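Local coordinates for DyP2 (Amycolatopsis sp. ATCC 39116, PDB 4G2C), which works as a multifunctional haem-dependent dye peroxidase, probably using hydrogen peroxide to oxidise dyes and other aromatic compounds, at residues A[55-60]-A[374-379]; A[270-275]-A[403-408]. All blocks are in the same frame, centred on the assembly; numbering follows the deposited sequence.

Interaction 1: residues A[55-60]-A[374-379]; sequences QPNILK and ARRGQT. With HEM (protoporphyrin IX containing Fe), chain C; ACT (acetate ion), chain X; ACT (acetate ion), chain O.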
# COMPACT_ATOMS: atom_id res chain seq x y z
N GLN A 55 -9.99 6.37 -13.44
CA GLN A 55 -10.00 4.94 -13.15
C GLN A 55 -10.44 4.66 -11.72
O GLN A 55 -10.21 5.48 -10.83
CB GLN A 55 -8.62 4.31 -13.37
CG GLN A 55 -8.11 4.31 -14.81
CD GLN A 55 -6.83 3.54 -14.93
OE1 GLN A 55 -6.70 2.45 -14.37
NE2 GLN A 55 -5.85 4.10 -15.63
N PRO A 56 -11.07 3.49 -11.49
CA PRO A 56 -11.36 2.94 -10.16
C PRO A 56 -10.06 2.62 -9.39
O PRO A 56 -8.96 2.61 -9.96
CB PRO A 56 -12.09 1.63 -10.47
CG PRO A 56 -12.56 1.75 -11.88
CD PRO A 56 -11.55 2.61 -12.57
N ASN A 57 -10.22 2.33 -8.10
CA ASN A 57 -9.14 1.87 -7.24
C ASN A 57 -8.25 3.00 -6.73
O ASN A 57 -7.37 2.78 -5.90
CB ASN A 57 -8.32 0.76 -7.91
CG ASN A 57 -7.50 -0.06 -6.91
OD1 ASN A 57 -7.93 -0.31 -5.78
ND2 ASN A 57 -6.32 -0.48 -7.32
N ILE A 58 -8.48 4.22 -7.22
CA ILE A 58 -7.60 5.33 -6.87
C ILE A 58 -8.14 6.11 -5.67
O ILE A 58 -7.55 6.09 -4.61
CB ILE A 58 -7.31 6.24 -8.08
CG1 ILE A 58 -6.55 5.46 -9.17
CG2 ILE A 58 -6.48 7.44 -7.65
CD1 ILE A 58 -6.53 6.14 -10.56
N LEU A 59 -9.27 6.80 -5.84
CA LEU A 59 -9.88 7.54 -4.74
C LEU A 59 -10.52 6.61 -3.69
O LEU A 59 -10.77 7.00 -2.55
CB LEU A 59 -10.93 8.54 -5.26
CG LEU A 59 -10.51 9.78 -6.07
CD1 LEU A 59 -11.74 10.51 -6.55
CD2 LEU A 59 -9.61 10.75 -5.27
N LYS A 60 -10.75 5.36 -4.09
CA LYS A 60 -11.39 4.37 -3.22
C LYS A 60 -10.95 2.99 -3.70
O LYS A 60 -11.15 2.66 -4.86
CB LYS A 60 -12.90 4.49 -3.35
CG LYS A 60 -13.70 3.37 -2.70
CD LYS A 60 -14.14 3.79 -1.35
CE LYS A 60 -14.86 2.70 -0.61
NZ LYS A 60 -14.67 2.92 0.85
N ALA A 374 -2.31 6.42 -0.34
CA ALA A 374 -3.27 5.36 -0.56
C ALA A 374 -2.59 4.01 -0.86
O ALA A 374 -1.95 3.86 -1.90
CB ALA A 374 -4.17 5.73 -1.71
N ARG A 375 -2.75 3.04 0.03
CA ARG A 375 -2.18 1.72 -0.17
C ARG A 375 -3.26 0.80 -0.76
O ARG A 375 -4.41 0.81 -0.31
CB ARG A 375 -1.68 1.15 1.16
CG ARG A 375 -0.54 1.96 1.83
CD ARG A 375 -0.13 1.35 3.20
NE ARG A 375 -1.18 1.55 4.19
CZ ARG A 375 -1.64 0.64 5.04
NH1 ARG A 375 -1.12 -0.59 5.08
NH2 ARG A 375 -2.63 0.97 5.87
N ARG A 376 -2.88 0.02 -1.77
CA ARG A 376 -3.82 -0.85 -2.46
C ARG A 376 -3.21 -2.22 -2.73
O ARG A 376 -3.48 -2.83 -3.76
CB ARG A 376 -4.21 -0.23 -3.81
CG ARG A 376 -4.77 1.19 -3.71
CD ARG A 376 -6.21 1.16 -3.22
NE ARG A 376 -6.79 2.50 -3.24
CZ ARG A 376 -6.97 3.27 -2.17
NH1 ARG A 376 -6.63 2.81 -0.96
NH2 ARG A 376 -7.50 4.48 -2.29
N GLY A 377 -2.37 -2.69 -1.81
CA GLY A 377 -1.63 -3.92 -2.00
C GLY A 377 -2.48 -5.17 -1.89
O GLY A 377 -3.63 -5.12 -1.46
N GLN A 378 -1.93 -6.30 -2.32
CA GLN A 378 -2.59 -7.58 -2.11
C GLN A 378 -1.54 -8.63 -1.82
O GLN A 378 -0.45 -8.59 -2.41
CB GLN A 378 -3.46 -7.96 -3.32
CG GLN A 378 -4.32 -9.22 -3.14
CD GLN A 378 -5.18 -9.19 -1.89
OE1 GLN A 378 -4.68 -9.36 -0.78
NE2 GLN A 378 -6.48 -8.96 -2.06
N THR A 379 -1.84 -9.53 -0.89
CA THR A 379 -0.92 -10.64 -0.59
C THR A 379 -0.78 -11.63 -1.76
O THR A 379 -1.68 -11.77 -2.59
CB THR A 379 -1.38 -11.43 0.65
OG1 THR A 379 -2.79 -11.66 0.59
CG2 THR A 379 -1.05 -10.64 1.92
CHA HEM C . 0.26 -0.18 7.98
CHB HEM C . 2.37 -4.49 7.25
CHC HEM C . 4.95 -2.67 3.56
CHD HEM C . 3.44 1.76 4.80
C1A HEM C . 0.59 -1.50 8.10
C2A HEM C . -0.00 -2.43 9.04
C3A HEM C . 0.58 -3.62 8.83
C4A HEM C . 1.55 -3.49 7.76
CMA HEM C . 0.29 -4.93 9.59
CAA HEM C . -1.10 -2.08 10.08
CBA HEM C . -2.48 -2.16 9.41
CGA HEM C . -2.85 -0.87 8.71
O1A HEM C . -2.82 0.20 9.34
O2A HEM C . -3.18 -0.91 7.51
C1B HEM C . 3.26 -4.40 6.20
C2B HEM C . 4.08 -5.47 5.62
C3B HEM C . 4.79 -4.94 4.60
C4B HEM C . 4.43 -3.55 4.48
CMB HEM C . 4.13 -6.93 6.14
CAB HEM C . 5.79 -5.63 3.65
CBB HEM C . 5.78 -6.96 3.48
C1C HEM C . 4.82 -1.30 3.63
C2C HEM C . 5.59 -0.34 2.86
C3C HEM C . 5.16 0.89 3.20
C4C HEM C . 4.11 0.73 4.19
CMC HEM C . 6.69 -0.67 1.81
CAC HEM C . 5.68 2.25 2.69
CBC HEM C . 6.91 2.37 2.15
C1D HEM C . 2.41 1.64 5.72
C2D HEM C . 1.60 2.75 6.15
C3D HEM C . 0.61 2.12 7.12
C4D HEM C . 0.92 0.73 7.20
CMD HEM C . 1.70 4.21 5.71
CAD HEM C . -0.49 2.82 7.91
CBD HEM C . 0.25 3.53 9.03
CGD HEM C . -0.80 4.34 9.72
O1D HEM C . -1.46 5.16 9.03
O2D HEM C . -1.00 4.12 10.94
NA HEM C . 1.51 -2.17 7.33
NB HEM C . 3.51 -3.26 5.46
NC HEM C . 3.92 -0.61 4.43
ND HEM C . 1.99 0.49 6.36
FE HEM C . 2.88 -1.43 6.03
C ACT X . -10.17 3.78 0.69
O ACT X . -10.01 2.82 -0.10
OXT ACT X . -9.47 4.80 0.47
CH3 ACT X . -11.14 3.70 1.82
C ACT O . -2.62 -3.03 1.85
O ACT O . -3.53 -2.17 1.79
OXT ACT O . -1.48 -2.69 1.43
CH3 ACT O . -2.88 -4.40 2.39
O HOH W 1 -4.16 -2.69 -6.35
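The guanidinium group of R376 donates through NE and NH2 to two consecutive backbone carbonyls of the loop 55-60, tying this loop, within the DyP dimeric alpha+beta barrel domain, to strand 374-380. NE donates to N57 O at 2.7 Å, with the acceptor almost exactly in the guanidinium plane. NH2 donates to I58 O at 2.8 Å, but here the donor stands above the carbonyl plane. The side chain reaches these oxygens by a turn about CB-CG (chi2 -77°), which also lays CD beside N57 OD1 at 3.4 Å. N57 itself slides past R376 in the opposite direction, its amide turned 48° from the guanidinium, and its OD1 accepts from the backbone N of H62. NH1 turns back to donate to R375 O of its own strand at 3.1 Å, a third bond that fixes the rotation of the group. A leucine in place of R376 would probably leave both loop carbonyls without these donors and the loop less firmly held to the strand. The methyl of A374 lies over the rim of one guanidinium face. One residue earlier, R375 reaches the haem: its NH2 donates to propionate oxygen O2A at 2.6 Å in a nearly straight bond (165°), and S222 O is a second partner of the same NH2. One water joins the two segments, donating to R376 O at 2.7 Å and accepting from N57 ND2 at 3.2 Å.

Interaction 2: residues A[270-275]-A[403-408]; sequences YFVFRK and LLFMAF. With HEM (protoporphyrin IX containing Fe), chain C.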
# COMPACT_ATOMS: atom_id res chain seq x y z
N TYR A 270 0.22 8.36 -10.06
CA TYR A 270 1.40 7.50 -10.04
C TYR A 270 1.21 6.24 -9.17
O TYR A 270 0.54 6.27 -8.11
CB TYR A 270 2.64 8.27 -9.56
CG TYR A 270 3.02 9.40 -10.45
CD1 TYR A 270 3.72 9.18 -11.64
CD2 TYR A 270 2.66 10.71 -10.13
CE1 TYR A 270 4.06 10.24 -12.47
CE2 TYR A 270 3.00 11.76 -10.94
CZ TYR A 270 3.69 11.53 -12.11
OH TYR A 270 4.02 12.58 -12.93
N PHE A 271 1.80 5.15 -9.63
CA PHE A 271 1.52 3.82 -9.08
C PHE A 271 2.82 3.10 -8.78
O PHE A 271 3.66 2.96 -9.67
CB PHE A 271 0.69 3.03 -10.10
CG PHE A 271 0.26 1.66 -9.64
CD1 PHE A 271 -0.68 1.50 -8.64
CD2 PHE A 271 0.77 0.52 -10.26
CE1 PHE A 271 -1.08 0.25 -8.24
CE2 PHE A 271 0.37 -0.74 -9.88
CZ PHE A 271 -0.56 -0.89 -8.87
N VAL A 272 2.99 2.69 -7.53
CA VAL A 272 4.16 1.90 -7.12
C VAL A 272 3.75 0.45 -7.10
O VAL A 272 2.77 0.11 -6.44
CB VAL A 272 4.63 2.24 -5.69
CG1 VAL A 272 6.02 1.63 -5.43
CG2 VAL A 272 4.64 3.72 -5.44
N PHE A 273 4.49 -0.40 -7.81
CA PHE A 273 4.36 -1.86 -7.64
C PHE A 273 5.69 -2.43 -7.16
O PHE A 273 6.73 -2.22 -7.79
CB PHE A 273 3.94 -2.55 -8.95
CG PHE A 273 3.67 -4.02 -8.79
CD1 PHE A 273 4.71 -4.92 -8.64
CD2 PHE A 273 2.37 -4.50 -8.74
CE1 PHE A 273 4.47 -6.28 -8.46
CE2 PHE A 273 2.11 -5.85 -8.57
CZ PHE A 273 3.16 -6.74 -8.43
N ARG A 274 5.67 -3.12 -6.02
CA ARG A 274 6.87 -3.78 -5.47
C ARG A 274 6.51 -5.16 -4.90
O ARG A 274 5.67 -5.26 -4.00
CB ARG A 274 7.50 -2.93 -4.36
CG ARG A 274 8.41 -1.80 -4.79
CD ARG A 274 8.60 -0.76 -3.67
NE ARG A 274 9.54 -1.19 -2.63
CZ ARG A 274 10.86 -1.04 -2.74
NH1 ARG A 274 11.36 -0.49 -3.83
NH2 ARG A 274 11.68 -1.45 -1.77
N LYS A 275 7.15 -6.21 -5.40
CA LYS A 275 6.91 -7.57 -4.90
C LYS A 275 7.81 -7.80 -3.70
O LYS A 275 9.04 -7.76 -3.81
CB LYS A 275 7.22 -8.62 -5.98
CG LYS A 275 6.73 -10.03 -5.65
CD LYS A 275 7.21 -11.03 -6.70
CE LYS A 275 6.63 -12.43 -6.46
NZ LYS A 275 6.89 -13.39 -7.57
N LEU A 403 3.88 -9.89 -0.01
CA LEU A 403 2.98 -8.80 -0.37
C LEU A 403 3.27 -8.20 -1.73
O LEU A 403 4.39 -7.79 -2.02
CB LEU A 403 3.00 -7.69 0.70
CG LEU A 403 2.10 -6.46 0.48
CD1 LEU A 403 0.60 -6.81 0.56
CD2 LEU A 403 2.43 -5.35 1.49
N LEU A 404 2.23 -8.13 -2.55
CA LEU A 404 2.30 -7.34 -3.76
C LEU A 404 2.00 -5.91 -3.30
O LEU A 404 0.85 -5.49 -3.27
CB LEU A 404 1.29 -7.82 -4.81
CG LEU A 404 1.43 -9.23 -5.42
CD1 LEU A 404 0.33 -9.47 -6.44
CD2 LEU A 404 2.79 -9.45 -6.06
N PHE A 405 3.03 -5.18 -2.88
CA PHE A 405 2.80 -3.83 -2.38
C PHE A 405 2.38 -2.91 -3.51
O PHE A 405 3.03 -2.83 -4.55
CB PHE A 405 4.04 -3.27 -1.67
CG PHE A 405 3.87 -1.85 -1.18
CD1 PHE A 405 3.28 -1.59 0.05
CD2 PHE A 405 4.26 -0.77 -1.97
CE1 PHE A 405 3.10 -0.29 0.50
CE2 PHE A 405 4.08 0.53 -1.53
CZ PHE A 405 3.50 0.78 -0.29
N MET A 406 1.26 -2.21 -3.34
CA MET A 406 0.81 -1.25 -4.34
C MET A 406 0.34 0.04 -3.68
O MET A 406 -0.23 -0.01 -2.59
CB MET A 406 -0.31 -1.87 -5.19
CG MET A 406 0.17 -3.04 -6.04
SD MET A 406 -1.11 -3.78 -7.05
CE MET A 406 -1.68 -5.04 -5.91
N ALA A 407 0.59 1.18 -4.32
CA ALA A 407 0.13 2.48 -3.79
C ALA A 407 -0.01 3.52 -4.89
O ALA A 407 0.73 3.49 -5.87
CB ALA A 407 1.08 2.98 -2.71
N PHE A 408 -0.97 4.43 -4.72
CA PHE A 408 -1.09 5.59 -5.59
C PHE A 408 -0.51 6.80 -4.88
O PHE A 408 -0.76 7.00 -3.68
CB PHE A 408 -2.55 5.83 -5.97
CG PHE A 408 -3.09 4.83 -6.95
CD1 PHE A 408 -2.63 4.80 -8.26
CD2 PHE A 408 -4.03 3.90 -6.56
CE1 PHE A 408 -3.11 3.87 -9.18
CE2 PHE A 408 -4.53 2.98 -7.46
CZ PHE A 408 -4.06 2.96 -8.78
CHA HEM C . 0.26 -0.18 7.98
CHB HEM C . 2.37 -4.49 7.25
CHC HEM C . 4.95 -2.67 3.56
CHD HEM C . 3.44 1.76 4.80
C1A HEM C . 0.59 -1.50 8.10
C2A HEM C . -0.00 -2.43 9.04
C3A HEM C . 0.58 -3.62 8.83
C4A HEM C . 1.55 -3.49 7.76
CMA HEM C . 0.29 -4.93 9.59
CAA HEM C . -1.10 -2.08 10.08
CBA HEM C . -2.48 -2.16 9.41
CGA HEM C . -2.85 -0.87 8.71
O1A HEM C . -2.82 0.20 9.34
O2A HEM C . -3.18 -0.91 7.51
C1B HEM C . 3.26 -4.40 6.20
C2B HEM C . 4.08 -5.47 5.62
C3B HEM C . 4.79 -4.94 4.60
C4B HEM C . 4.43 -3.55 4.48
CMB HEM C . 4.13 -6.93 6.14
CAB HEM C . 5.79 -5.63 3.65
CBB HEM C . 5.78 -6.96 3.48
C1C HEM C . 4.82 -1.30 3.63
C2C HEM C . 5.59 -0.34 2.86
C3C HEM C . 5.16 0.89 3.20
C4C HEM C . 4.11 0.73 4.19
CMC HEM C . 6.69 -0.67 1.81
CAC HEM C . 5.68 2.25 2.69
CBC HEM C . 6.91 2.37 2.15
C1D HEM C . 2.41 1.64 5.72
C2D HEM C . 1.60 2.75 6.15
C3D HEM C . 0.61 2.12 7.12
C4D HEM C . 0.92 0.73 7.20
CMD HEM C . 1.70 4.21 5.71
CAD HEM C . -0.49 2.82 7.91
CBD HEM C . 0.25 3.53 9.03
CGD HEM C . -0.80 4.34 9.72
O1D HEM C . -1.46 5.16 9.03
O2D HEM C . -1.00 4.12 10.94
NA HEM C . 1.51 -2.17 7.33
NB HEM C . 3.51 -3.26 5.46
NC HEM C . 3.92 -0.61 4.43
ND HEM C . 1.99 0.49 6.36
FE HEM C . 2.88 -1.43 6.03
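Y270 O meets F408 CA at 3.1 Å in a CA-H...O contact, while its own phenol leads off to D134 N. F271 follows, and its ring edge atom CD1 lies over the rim of one F408 face, 3.4 Å from CE1. The two ring planes are inclined by 43°, too oblique for either a stack or an edge-to-face pair. With CG anti to the backbone N (chi1 -177°), F271 also runs alongside M406, which puts SD at the ring edge, 3.5 Å from CZ, as a Met-aromatic contact. V272 exchanges two backbone bonds with A407: its N donates to A407 O at 2.9 Å, and its O accepts from A407 N. This alternation of hydrogen-bonded and non-hydrogen-bonded pairs, with strand directions 171° apart, is regular antiparallel pairing inside the sheet where strand 267-278 also pairs with 474-484. F273 returns to the face of F271 and M406; its CD2 flanks M406 CG, its CZ comes within 3.6 Å of L404 CD2 where the two side chains cross, and strand 66-74 of a separate antiparallel sheet packs V69 and L67 against this layer. R274, on the opposite face, forms the second reciprocal backbone pair, with F405, and sends its guanidinium to D150. Its partner F405 extends to the haem, CE1 lying 3.4 Å from C2C. K275 runs its extended chain beside L404, with K275 CG 4.0 Å from L404 CD2, and its NZ reaches E157 and E199.

The two contacts, with centres about 9 Å apart, meet through neighbouring strands of one sheet: 374-380 pairs with 402-409, which in turn pairs with 267-278. Probable hydrogen bonds make the join, R376 N to M406 O at 2.8 Å and Q378 O to L404 N at 2.7 Å. Packing adds to this: F408 of interaction 2 brings CE2 to within 3.3 Å of the backbone N57 O, the carbonyl that interaction 1 uses as an acceptor. Both reach the haem, by different means: R375 of segment 374-379 bonds a propionate, whereas L403 and F405 of segment 403-408 touch the porphyrin and its substituents through apolar atoms.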